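Local coordinates for putative retaining b-glycosidase (Saccharophagus degradans, PDB 5A95), which probably hydrolyses beta-1,4-glucosidic bonds in mixed-linkage beta-1,3/1,4-glucans as a retaining glycoside hydrolase of subfamily GH5_26, at residues Phe40-Leu45 / Tyr175-Thr180; Ser44-Ser49 / Trp129-Gly134; Val118-Ile123 / Arg169-Arg174. The protein carries 1 engineered substitution. All blocks are in the same frame, centred on the assembly; numbering follows the deposited sequence. Where two conformers were deposited one is given.

Overall arrangement
The catalytic domain has the (beta/alpha)8 barrel of family GH5, and interactions 2 and 3 each lie on the same side of the chain's centre as interaction 1. Along the chain the order is 40-45, 44-49, 118-123, 129-134, 169-174 and 175-180. Interactions 1 and 2 have centres 9 Å apart, share Ser44 and Leu45, and lay the segment before strand 52-54 on loop 175-180 and on the end of helix 116-133. Interaction 3, centred 12 Å from interaction 1 and 17 Å from interaction 2, pairs helices 116-133 and 161-174. The N-terminal region thus crosses the ends of two outer helices, where the chain turns back into barrel strands 136-144 and 181-185.

Interaction 1 of 3, residues Phe40-Leu45 / Tyr175-Thr180; sequences FDVKSL and YQNVPT. Unlike the reference sequence in segment 175-180: Gln176 (reference Lys). With MG (magnesium ion), chain G.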
loop_
_atom_site.group_PDB
_atom_site.type_symbol
_atom_site.label_atom_id
_atom_site.label_comp_id
_atom_site.label_asym_id
_atom_site.label_seq_id
_atom_site.Cartn_x
_atom_site.Cartn_y
_atom_site.Cartn_z
ATOM N N PHE A 40 -12.055 -19.784 17.537
ATOM C CA PHE A 40 -12.111 -21.227 17.574
ATOM C C PHE A 40 -12.602 -21.734 18.928
ATOM O O PHE A 40 -12.179 -21.238 19.970
ATOM C CB PHE A 40 -10.714 -21.801 17.289
ATOM C CG PHE A 40 -10.709 -23.304 17.118
ATOM C CD1 PHE A 40 -10.617 -24.133 18.230
ATOM C CD2 PHE A 40 -10.822 -23.874 15.861
ATOM C CE1 PHE A 40 -10.643 -25.510 18.079
ATOM C CE2 PHE A 40 -10.823 -25.246 15.700
ATOM C CZ PHE A 40 -10.754 -26.071 16.818
ATOM N N ASP A 41 -13.486 -22.726 18.898
ATOM C CA ASP A 41 -14.102 -23.247 20.125
ATOM C C ASP A 41 -13.116 -24.141 20.866
ATOM O O ASP A 41 -12.968 -25.306 20.529
ATOM C CB ASP A 41 -15.379 -24.027 19.777
ATOM C CG ASP A 41 -16.054 -24.609 20.995
ATOM O OD1 ASP A 41 -15.615 -24.315 22.138
ATOM O OD2 ASP A 41 -17.024 -25.373 20.788
ATOM N N VAL A 42 -12.438 -23.577 21.861
ATOM C CA VAL A 42 -11.414 -24.303 22.611
ATOM C C VAL A 42 -11.965 -25.508 23.371
ATOM O O VAL A 42 -11.227 -26.435 23.673
ATOM C CB VAL A 42 -10.629 -23.374 23.573
ATOM C CG1 VAL A 42 -9.996 -22.203 22.808
ATOM C CG2 VAL A 42 -11.516 -22.869 24.707
ATOM N N LYS A 43 -13.271 -25.504 23.649
ATOM C CA LYS A 43 -13.934 -26.625 24.354
ATOM C C LYS A 43 -14.083 -27.858 23.478
ATOM O O LYS A 43 -14.331 -28.942 23.990
ATOM C CB LYS A 43 -15.314 -26.197 24.863
ATOM C CG LYS A 43 -15.263 -25.044 25.845
ATOM C CD LYS A 43 -16.613 -24.787 26.502
ATOM C CE LYS A 43 -16.651 -23.380 27.083
ATOM N NZ LYS A 43 -17.571 -23.263 28.250
ATOM N N SER A 44 -13.914 -27.712 22.169
ATOM C CA SER A 44 -14.000 -28.849 21.249
ATOM C C SER A 44 -12.723 -29.707 21.248
ATOM O O SER A 44 -12.679 -30.763 20.626
ATOM C CB SER A 44 -14.279 -28.346 19.828
ATOM O OG SER A 44 -13.151 -27.712 19.247
ATOM N N LEU A 45 -11.686 -29.234 21.926
ATOM C CA LEU A 45 -10.370 -29.870 21.861
ATOM C C LEU A 45 -10.152 -30.868 22.966
ATOM O O LEU A 45 -10.577 -30.652 24.105
ATOM C CB LEU A 45 -9.281 -28.798 21.980
ATOM C CG LEU A 45 -9.256 -27.758 20.861
ATOM C CD1 LEU A 45 -8.252 -26.663 21.207
ATOM C CD2 LEU A 45 -8.922 -28.419 19.547
ATOM N N TYR A 175 -7.291 -18.267 16.869
ATOM C CA TYR A 175 -6.691 -19.393 17.579
ATOM C C TYR A 175 -6.180 -19.034 18.983
ATOM O O TYR A 175 -5.347 -19.731 19.545
ATOM C CB TYR A 175 -5.633 -20.096 16.719
ATOM C CG TYR A 175 -6.240 -20.566 15.425
ATOM C CD1 TYR A 175 -7.275 -21.514 15.426
ATOM C CD2 TYR A 175 -5.848 -20.021 14.204
ATOM C CE1 TYR A 175 -7.890 -21.893 14.253
ATOM C CE2 TYR A 175 -6.466 -20.394 13.036
ATOM C CZ TYR A 175 -7.494 -21.322 13.052
ATOM O OH TYR A 175 -8.095 -21.643 11.859
ATOM N N GLN A 176 -6.755 -17.989 19.581
ATOM C CA GLN A 176 -6.374 -17.635 20.936
ATOM C C GLN A 176 -6.602 -18.841 21.861
ATOM O O GLN A 176 -7.643 -19.488 21.785
ATOM C CB GLN A 176 -7.186 -16.445 21.432
ATOM C CG GLN A 176 -6.680 -15.913 22.750
ATOM C CD GLN A 176 -7.465 -14.727 23.282
ATOM O OE1 GLN A 176 -8.309 -14.157 22.601
ATOM N NE2 GLN A 176 -7.145 -14.333 24.492
ATOM N N ASN A 177 -5.610 -19.131 22.692
ATOM C CA ASN A 177 -5.760 -20.177 23.730
ATOM C C ASN A 177 -5.951 -21.588 23.121
ATOM O O ASN A 177 -6.633 -22.421 23.699
ATOM C CB ASN A 177 -6.933 -19.800 24.669
ATOM C CG ASN A 177 -7.030 -20.672 25.923
ATOM O OD1 ASN A 177 -6.028 -21.060 26.497
ATOM N ND2 ASN A 177 -8.261 -20.976 26.339
ATOM N N VAL A 178 -5.341 -21.847 21.970
ATOM C CA VAL A 178 -5.381 -23.149 21.293
ATOM C C VAL A 178 -3.970 -23.766 21.343
ATOM O O VAL A 178 -3.052 -23.317 20.637
ATOM C CB VAL A 178 -5.874 -23.052 19.842
ATOM C CG1 VAL A 178 -5.812 -24.385 19.125
ATOM C CG2 VAL A 178 -7.302 -22.511 19.771
ATOM N N PRO A 179 -3.769 -24.790 22.182
ATOM C CA PRO A 179 -2.413 -25.347 22.309
ATOM C C PRO A 179 -1.890 -25.991 21.026
ATOM O O PRO A 179 -0.694 -25.996 20.775
ATOM C CB PRO A 179 -2.572 -26.411 23.408
ATOM C CG PRO A 179 -4.024 -26.708 23.430
ATOM C CD PRO A 179 -4.711 -25.429 23.122
ATOM N N THR A 180 -2.789 -26.545 20.234
ATOM C CA THR A 180 -2.428 -27.277 19.020
ATOM C C THR A 180 -1.631 -26.398 18.057
ATOM O O THR A 180 -0.773 -26.888 17.374
ATOM C CB THR A 180 -3.705 -27.754 18.326
ATOM O OG1 THR A 180 -4.511 -28.446 19.285
ATOM C CG2 THR A 180 -3.430 -28.631 17.160
HETATM MG MG MG G . -1.618 -21.574 20.324
HETATM O O HOH W 1 -10.190 -19.236 20.750
HETATM O O HOH W 2 -2.739 -20.350 18.749
HETATM O O HOH W 3 -2.685 -20.096 21.984
HETATM O O HOH W 4 0.165 -21.165 21.817
#
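Phe40 and Val42 reach from the N-terminal loop onto Tyr175 and Val178, in the alpha-to-beta connection between helix 161-174 and strand 181-185 of the (beta/alpha)8 barrel. A type II beta turn, Tyr175 to Val178, opens this connection, and the side chains of 40-45 close on it. Phe40 holds its CG anti to the backbone N (chi1 -172°), and its CD2 then meets the edge of the Tyr175 ring, in the ring plane, 3.9 Å from CE1. The hydroxyl of that tyrosine bonds Asp124 of helix 116-133.

Val178 is gripped by both of its branches. Val178 CG2 contacts Phe40 CD1 at 4.0 Å and Val42 CG1 at 4.1 Å, while Val178 CG1 meets Leu45 CD1 at 3.9 Å, the leucine and valine side chains crossing at about a right angle. Val42 also puts CG1 against the turn backbone, 3.5 Å from Asn177 O.

No direct hydrogen bond joins the segments, and the polar link is made by a water. This water donates to both Phe40 O (2.9 Å) and Gln176 O, tying together two backbone carbonyls. An Asx turn at Asp41 shapes the 40-45 side. Val178, which touches three side chains of 40-45, also serves a metal: with Val181 O and three waters, Val178 O binds a magnesium ion at 2.3 Å.

Interaction 2 of 3, residues Ser44-Ser49 / Trp129-Gly134; sequences SLKTQS and WANDLG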
loop_
_atom_site.group_PDB
_atom_site.type_symbol
_atom_site.label_atom_id
_atom_site.label_comp_id
_atom_site.label_asym_id
_atom_site.label_seq_id
_atom_site.Cartn_x
_atom_site.Cartn_y
_atom_site.Cartn_z
ATOM N N SER A 44 -13.914 -27.712 22.169
ATOM C CA SER A 44 -14.000 -28.849 21.249
ATOM C C SER A 44 -12.723 -29.707 21.248
ATOM O O SER A 44 -12.679 -30.763 20.626
ATOM C CB SER A 44 -14.279 -28.346 19.828
ATOM O OG SER A 44 -13.151 -27.712 19.247
ATOM N N LEU A 45 -11.686 -29.234 21.926
ATOM C CA LEU A 45 -10.370 -29.870 21.861
ATOM C C LEU A 45 -10.152 -30.868 22.966
ATOM O O LEU A 45 -10.577 -30.652 24.105
ATOM C CB LEU A 45 -9.281 -28.798 21.980
ATOM C CG LEU A 45 -9.256 -27.758 20.861
ATOM C CD1 LEU A 45 -8.252 -26.663 21.207
ATOM C CD2 LEU A 45 -8.922 -28.419 19.547
ATOM N N LYS A 46 -9.443 -31.947 22.638
ATOM C CA LYS A 46 -8.869 -32.827 23.666
ATOM C C LYS A 46 -7.734 -32.123 24.411
ATOM O O LYS A 46 -7.074 -31.254 23.855
ATOM C CB LYS A 46 -8.248 -34.052 23.026
ATOM C CG LYS A 46 -9.168 -34.963 22.253
ATOM C CD LYS A 46 -8.307 -36.071 21.634
ATOM C CE LYS A 46 -9.146 -37.140 20.972
ATOM N NZ LYS A 46 -8.344 -38.253 20.352
ATOM N N THR A 47 -7.466 -32.550 25.641
ATOM C CA THR A 47 -6.330 -32.029 26.387
ATOM C C THR A 47 -5.029 -32.171 25.550
ATOM O O THR A 47 -4.800 -33.199 24.878
ATOM C CB THR A 47 -6.209 -32.742 27.749
ATOM O OG1 THR A 47 -6.179 -34.169 27.546
ATOM C CG2 THR A 47 -7.417 -32.356 28.654
ATOM N N GLN A 48 -4.219 -31.128 25.565
ATOM C CA GLN A 48 -2.983 -31.078 24.811
ATOM C C GLN A 48 -2.186 -29.957 25.425
ATOM O O GLN A 48 -2.692 -28.838 25.589
ATOM C CB GLN A 48 -3.247 -30.788 23.313
ATOM C CG GLN A 48 -2.011 -30.831 22.452
ATOM C CD GLN A 48 -2.316 -30.813 20.962
ATOM O OE1 GLN A 48 -3.447 -30.555 20.529
ATOM N NE2 GLN A 48 -1.293 -31.098 20.156
ATOM N N SER A 49 -0.931 -30.246 25.763
ATOM C CA SER A 49 -0.112 -29.259 26.429
ATOM C C SER A 49 0.211 -28.093 25.498
ATOM O O SER A 49 0.524 -28.285 24.324
ATOM C CB SER A 49 1.207 -29.866 26.895
ATOM O OG SER A 49 2.019 -28.887 27.506
ATOM N N TRP A 129 -7.925 -32.041 13.407
ATOM C CA TRP A 129 -7.206 -33.268 13.055
ATOM C C TRP A 129 -5.946 -33.429 13.896
ATOM O O TRP A 129 -5.672 -34.502 14.444
ATOM C CB TRP A 129 -6.828 -33.272 11.580
ATOM C CG TRP A 129 -7.954 -33.233 10.623
ATOM C CD1 TRP A 129 -9.251 -33.611 10.836
ATOM C CD2 TRP A 129 -7.879 -32.806 9.260
ATOM N NE1 TRP A 129 -9.981 -33.406 9.706
ATOM C CE2 TRP A 129 -9.167 -32.923 8.715
ATOM C CE3 TRP A 129 -6.848 -32.332 8.454
ATOM C CZ2 TRP A 129 -9.446 -32.579 7.402
ATOM C CZ3 TRP A 129 -7.122 -31.983 7.152
ATOM C CH2 TRP A 129 -8.410 -32.097 6.641
ATOM N N ALA A 130 -5.144 -32.365 13.945
ATOM C CA ALA A 130 -3.899 -32.414 14.686
ATOM C C ALA A 130 -4.177 -32.666 16.175
ATOM O O ALA A 130 -3.502 -33.475 16.808
ATOM C CB ALA A 130 -3.124 -31.107 14.483
ATOM N N ASN A 131 -5.134 -31.945 16.751
ATOM C CA ASN A 131 -5.471 -32.163 18.155
ATOM C C ASN A 131 -5.950 -33.586 18.424
ATOM O O ASN A 131 -5.598 -34.172 19.441
ATOM C CB ASN A 131 -6.489 -31.137 18.595
ATOM C CG ASN A 131 -7.020 -31.386 19.982
ATOM O OD1 ASN A 131 -8.157 -31.849 20.126
ATOM N ND2 ASN A 131 -6.218 -31.124 20.991
ATOM N N ASP A 132 -6.743 -34.134 17.504
ATOM C CA ASP A 132 -7.230 -35.510 17.674
ATOM C C ASP A 132 -6.067 -36.498 17.754
ATOM O O ASP A 132 -6.149 -37.502 18.466
ATOM C CB ASP A 132 -8.187 -35.884 16.527
ATOM C CG ASP A 132 -8.913 -37.191 16.778
ATOM O OD1 ASP A 132 -9.447 -37.358 17.899
ATOM O OD2 ASP A 132 -8.948 -38.051 15.868
ATOM N N LEU A 133 -4.969 -36.173 17.072
ATOM C CA LEU A 133 -3.805 -37.037 17.007
ATOM C C LEU A 133 -2.699 -36.647 17.975
ATOM O O LEU A 133 -1.687 -37.345 18.054
ATOM C CB LEU A 133 -3.242 -36.986 15.575
ATOM C CG LEU A 133 -4.141 -37.670 14.541
ATOM C CD1 LEU A 133 -3.872 -37.171 13.132
ATOM C CD2 LEU A 133 -3.996 -39.192 14.620
ATOM N N GLY A 134 -2.896 -35.565 18.722
ATOM C CA GLY A 134 -1.919 -35.108 19.698
ATOM C C GLY A 134 -0.687 -34.431 19.112
ATOM O O GLY A 134 0.344 -34.314 19.802
#
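Asn131 and Lys46 are joined by a pair of bonds in which the asparagine amide behaves like a piece of backbone. Lys46 N donates to Asn131 OD1 (2.8 Å), lying in the carbonyl plane on a lone pair, and Asn131 ND2 returns a nearly straight bond to Lys46 O (3.0 Å, N-H...O 169°). The second N-H of Asn131 ND2 goes to Gln48 OE1 at 2.9 Å. Both acceptors lie close to the plane of the Asn131 amide, and the three bonds fix its rotation and satisfy the polar atoms of a buried residue. With CG anti to its own N (chi1 173°), Asn131 sends the amide off the helix to this loop.

Here the segment before strand 52-54 crosses the C-terminal end of helix 116-133, an outer helix of the (beta/alpha)8 barrel, which a Schellman motif closes at Gly134. Gln48, an extended chain, slides past Asn131 in the opposite direction, the two amide planes being 35° apart. Its OE1 has a second partner in Thr180 OG1, and its NE2 bonds Ile135 O.

Lys46 is likewise extended beyond CG, which carries NZ along the helix end to Asp132. There Lys46 NZ bonds Asp132 O at 3.0 Å, in the carbonyl plane, and forms a salt bridge with Asp132 OD1 at 2.8 Å, approaching from above the carboxylate plane. The ammonium group is thus well placed to offset the partial negative charge expected at a helix C terminus. Asp132 OD2 pairs with Lys87, and Leu45 CD2 lies over a face of the Asn131 amide, 3.6 Å from Asn131 CG.

Interaction 3 of 3, residues Val118-Ile123 / Arg169-Arg174; sequences VYLGHI and RRITFR
Arg174 extends its chain from CG to NE, starting with CG opposite the backbone N (chi1 -166°), and this straight reach lays its guanidinium on Leu120. Ile171 bends instead: its CB does not point at the other helix, but with CG1 beside the backbone N, chi2 of -73° brings CD1 round to the same leucine. Leu120 thus receives two different partners, and they use different parts of it. Leu120 CB lies over the centre of one guanidinium face, 3.6 Å from Arg174 CZ, while Leu120 CD2 touches Ile171 CD1, also at 3.6 Å. From one turn further along, Ile123 CD1 meets Ile171 CD1 at 4.0 Å, the two isoleucine side chains crossing at about a right angle. Arg170 adds only its base, with CB 4.4 Å from Leu120 CD1.

The segments belong to helices 116-133 and 161-174, outer helices of the (beta/alpha)8 barrel that are connected through strand 136-144. Their axes run in broadly the same direction, with a signed crossing angle of -41° and a closest approach of 11.7 Å. Across this gap the Arg174 chain and the ends of Leu120 and Ile171 meet; the nearest CA atoms, of Leu120 and Ile171, are 7.9 Å apart. Trp111 of helix 108-114 touches both Leu120 and Arg170, adding a third helix to the packing. Farther out, Arg169 NH1 bonds Tyr152 O of the second subunit.

No hydrogen bond passes between the two segments. Arg170 NE pairs with Asp166 on its own helix, but Arg174 NH2 forms a salt bridge with Asp124 on the partner helix, just after 118-123. Aliphatic touches therefore join the segments themselves, and this adjoining ion pair probably holds the guanidinium flat over Leu120 CB.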
loop_
_atom_site.group_PDB
_atom_site.type_symbol
_atom_site.label_atom_id
_atom_site.label_comp_id
_atom_site.label_asym_id
_atom_site.label_seq_id
_atom_site.Cartn_x
_atom_site.Cartn_y
_atom_site.Cartn_z
ATOM N N VAL A 118 -12.841 -18.719 4.080
ATOM C CA VAL A 118 -12.764 -20.112 3.694
ATOM C C VAL A 118 -11.430 -20.747 4.120
ATOM O O VAL A 118 -11.385 -21.901 4.597
ATOM C CB VAL A 118 -13.001 -20.254 2.182
ATOM C CG1 VAL A 118 -12.617 -21.635 1.661
ATOM C CG2 VAL A 118 -14.473 -19.974 1.880
ATOM N N TYR A 119 -10.328 -20.039 3.904
ATOM C CA TYR A 119 -9.034 -20.595 4.286
ATOM C C TYR A 119 -9.007 -20.903 5.793
ATOM O O TYR A 119 -8.556 -21.978 6.222
ATOM C CB TYR A 119 -7.881 -19.681 3.837
ATOM C CG TYR A 119 -6.579 -20.408 3.547
ATOM C CD1 TYR A 119 -5.955 -21.178 4.515
ATOM C CD2 TYR A 119 -5.985 -20.347 2.299
ATOM C CE1 TYR A 119 -4.787 -21.864 4.251
ATOM C CE2 TYR A 119 -4.815 -21.054 2.015
ATOM C CZ TYR A 119 -4.199 -21.795 2.999
ATOM O OH TYR A 119 -3.046 -22.475 2.735
ATOM N N LEU A 120 -9.488 -19.952 6.598
ATOM C CA LEU A 120 -9.520 -20.173 8.042
ATOM C C LEU A 120 -10.394 -21.383 8.408
ATOM O O LEU A 120 -10.075 -22.130 9.309
ATOM C CB LEU A 120 -9.997 -18.924 8.770
ATOM C CG LEU A 120 -9.017 -17.749 8.711
ATOM C CD1 LEU A 120 -9.741 -16.470 9.095
ATOM C CD2 LEU A 120 -7.816 -17.987 9.615
ATOM N N GLY A 121 -11.498 -21.571 7.693
ATOM C CA GLY A 121 -12.318 -22.752 7.928
ATOM C C GLY A 121 -11.551 -24.042 7.685
ATOM O O GLY A 121 -11.778 -25.052 8.376
ATOM N N HIS A 122 -10.646 -24.032 6.705
ATOM C CA HIS A 122 -9.801 -25.215 6.455
ATOM C C HIS A 122 -8.711 -25.376 7.512
ATOM O O HIS A 122 -8.378 -26.498 7.891
ATOM C CB HIS A 122 -9.227 -25.206 5.051
ATOM C CG HIS A 122 -10.265 -25.353 3.990
ATOM N ND1 HIS A 122 -11.060 -26.477 3.887
ATOM C CD2 HIS A 122 -10.656 -24.525 2.992
ATOM C CE1 HIS A 122 -11.887 -26.335 2.863
ATOM N NE2 HIS A 122 -11.664 -25.167 2.302
ATOM N N ILE A 123 -8.120 -24.266 7.973
ATOM C CA ILE A 123 -7.166 -24.352 9.064
ATOM C C ILE A 123 -7.848 -24.958 10.300
ATOM O O ILE A 123 -7.242 -25.763 10.993
ATOM C CB ILE A 123 -6.453 -23.014 9.323
ATOM C CG1 ILE A 123 -5.652 -22.584 8.091
ATOM C CG2 ILE A 123 -5.530 -23.150 10.529
ATOM C CD1 ILE A 123 -5.134 -21.155 8.150
ATOM N N ARG A 169 -3.220 -10.864 12.343
ATOM C CA ARG A 169 -4.307 -10.408 13.204
ATOM C C ARG A 169 -5.433 -11.438 13.237
ATOM O O ARG A 169 -5.924 -11.827 14.326
ATOM C CB ARG A 169 -4.805 -9.034 12.715
ATOM C CG ARG A 169 -5.953 -8.431 13.519
ATOM C CD ARG A 169 -7.341 -8.934 13.054
ATOM N NE ARG A 169 -8.410 -8.258 13.762
ATOM C CZ ARG A 169 -8.887 -7.064 13.435
ATOM N NH1 ARG A 169 -8.410 -6.416 12.399
ATOM N NH2 ARG A 169 -9.866 -6.515 14.148
ATOM N N ARG A 170 -5.841 -11.908 12.071
ATOM C CA ARG A 170 -6.955 -12.839 11.981
ATOM C C ARG A 170 -6.623 -14.180 12.631
ATOM O O ARG A 170 -7.454 -14.777 13.326
ATOM C CB ARG A 170 -7.347 -13.090 10.533
ATOM C CG ARG A 170 -8.051 -11.944 9.839
ATOM C CD ARG A 170 -8.177 -12.286 8.367
ATOM N NE ARG A 170 -8.753 -11.276 7.488
ATOM C CZ ARG A 170 -10.048 -11.184 7.199
ATOM N NH1 ARG A 170 -10.944 -11.958 7.758
ATOM N NH2 ARG A 170 -10.441 -10.285 6.330
ATOM N N ILE A 171 -5.439 -14.691 12.350
ATOM C CA ILE A 171 -4.979 -15.947 12.887
ATOM C C ILE A 171 -4.912 -15.888 14.404
ATOM O O ILE A 171 -5.367 -16.811 15.102
ATOM C CB ILE A 171 -3.598 -16.323 12.275
ATOM C CG1 ILE A 171 -3.690 -16.685 10.788
ATOM C CG2 ILE A 171 -2.906 -17.397 13.089
ATOM C CD1 ILE A 171 -4.325 -18.043 10.505
ATOM N N THR A 172 -4.299 -14.836 14.921
ATOM C CA THR A 172 -4.077 -14.762 16.340
ATOM C C THR A 172 -5.378 -14.674 17.102
ATOM O O THR A 172 -5.546 -15.293 18.152
ATOM C CB THR A 172 -3.121 -13.605 16.707
ATOM O OG1 THR A 172 -1.905 -13.709 15.950
ATOM C CG2 THR A 172 -2.750 -13.652 18.159
ATOM N N PHE A 173 -6.324 -13.909 16.568
ATOM C CA PHE A 173 -7.652 -13.844 17.171
ATOM C C PHE A 173 -8.351 -15.203 17.130
ATOM O O PHE A 173 -8.869 -15.690 18.127
ATOM C CB PHE A 173 -8.512 -12.816 16.449
ATOM C CG PHE A 173 -9.940 -12.734 16.934
ATOM C CD1 PHE A 173 -10.262 -12.122 18.122
ATOM C CD2 PHE A 173 -10.957 -13.250 16.168
ATOM C CE1 PHE A 173 -11.577 -12.033 18.527
ATOM C CE2 PHE A 173 -12.270 -13.186 16.576
ATOM C CZ PHE A 173 -12.569 -12.568 17.758
ATOM N N ARG A 174 -8.364 -15.837 15.976
ATOM C CA ARG A 174 -9.111 -17.060 15.828
ATOM C C ARG A 174 -8.598 -18.170 16.713
ATOM O O ARG A 174 -9.396 -18.956 17.230
ATOM C CB ARG A 174 -9.132 -17.543 14.382
ATOM C CG ARG A 174 -10.169 -18.624 14.097
ATOM C CD ARG A 174 -10.229 -18.912 12.615
ATOM N NE ARG A 174 -11.274 -19.814 12.173
ATOM C CZ ARG A 174 -12.332 -19.458 11.441
ATOM N NH1 ARG A 174 -12.599 -18.178 11.197
ATOM N NH2 ARG A 174 -13.137 -20.372 10.958
#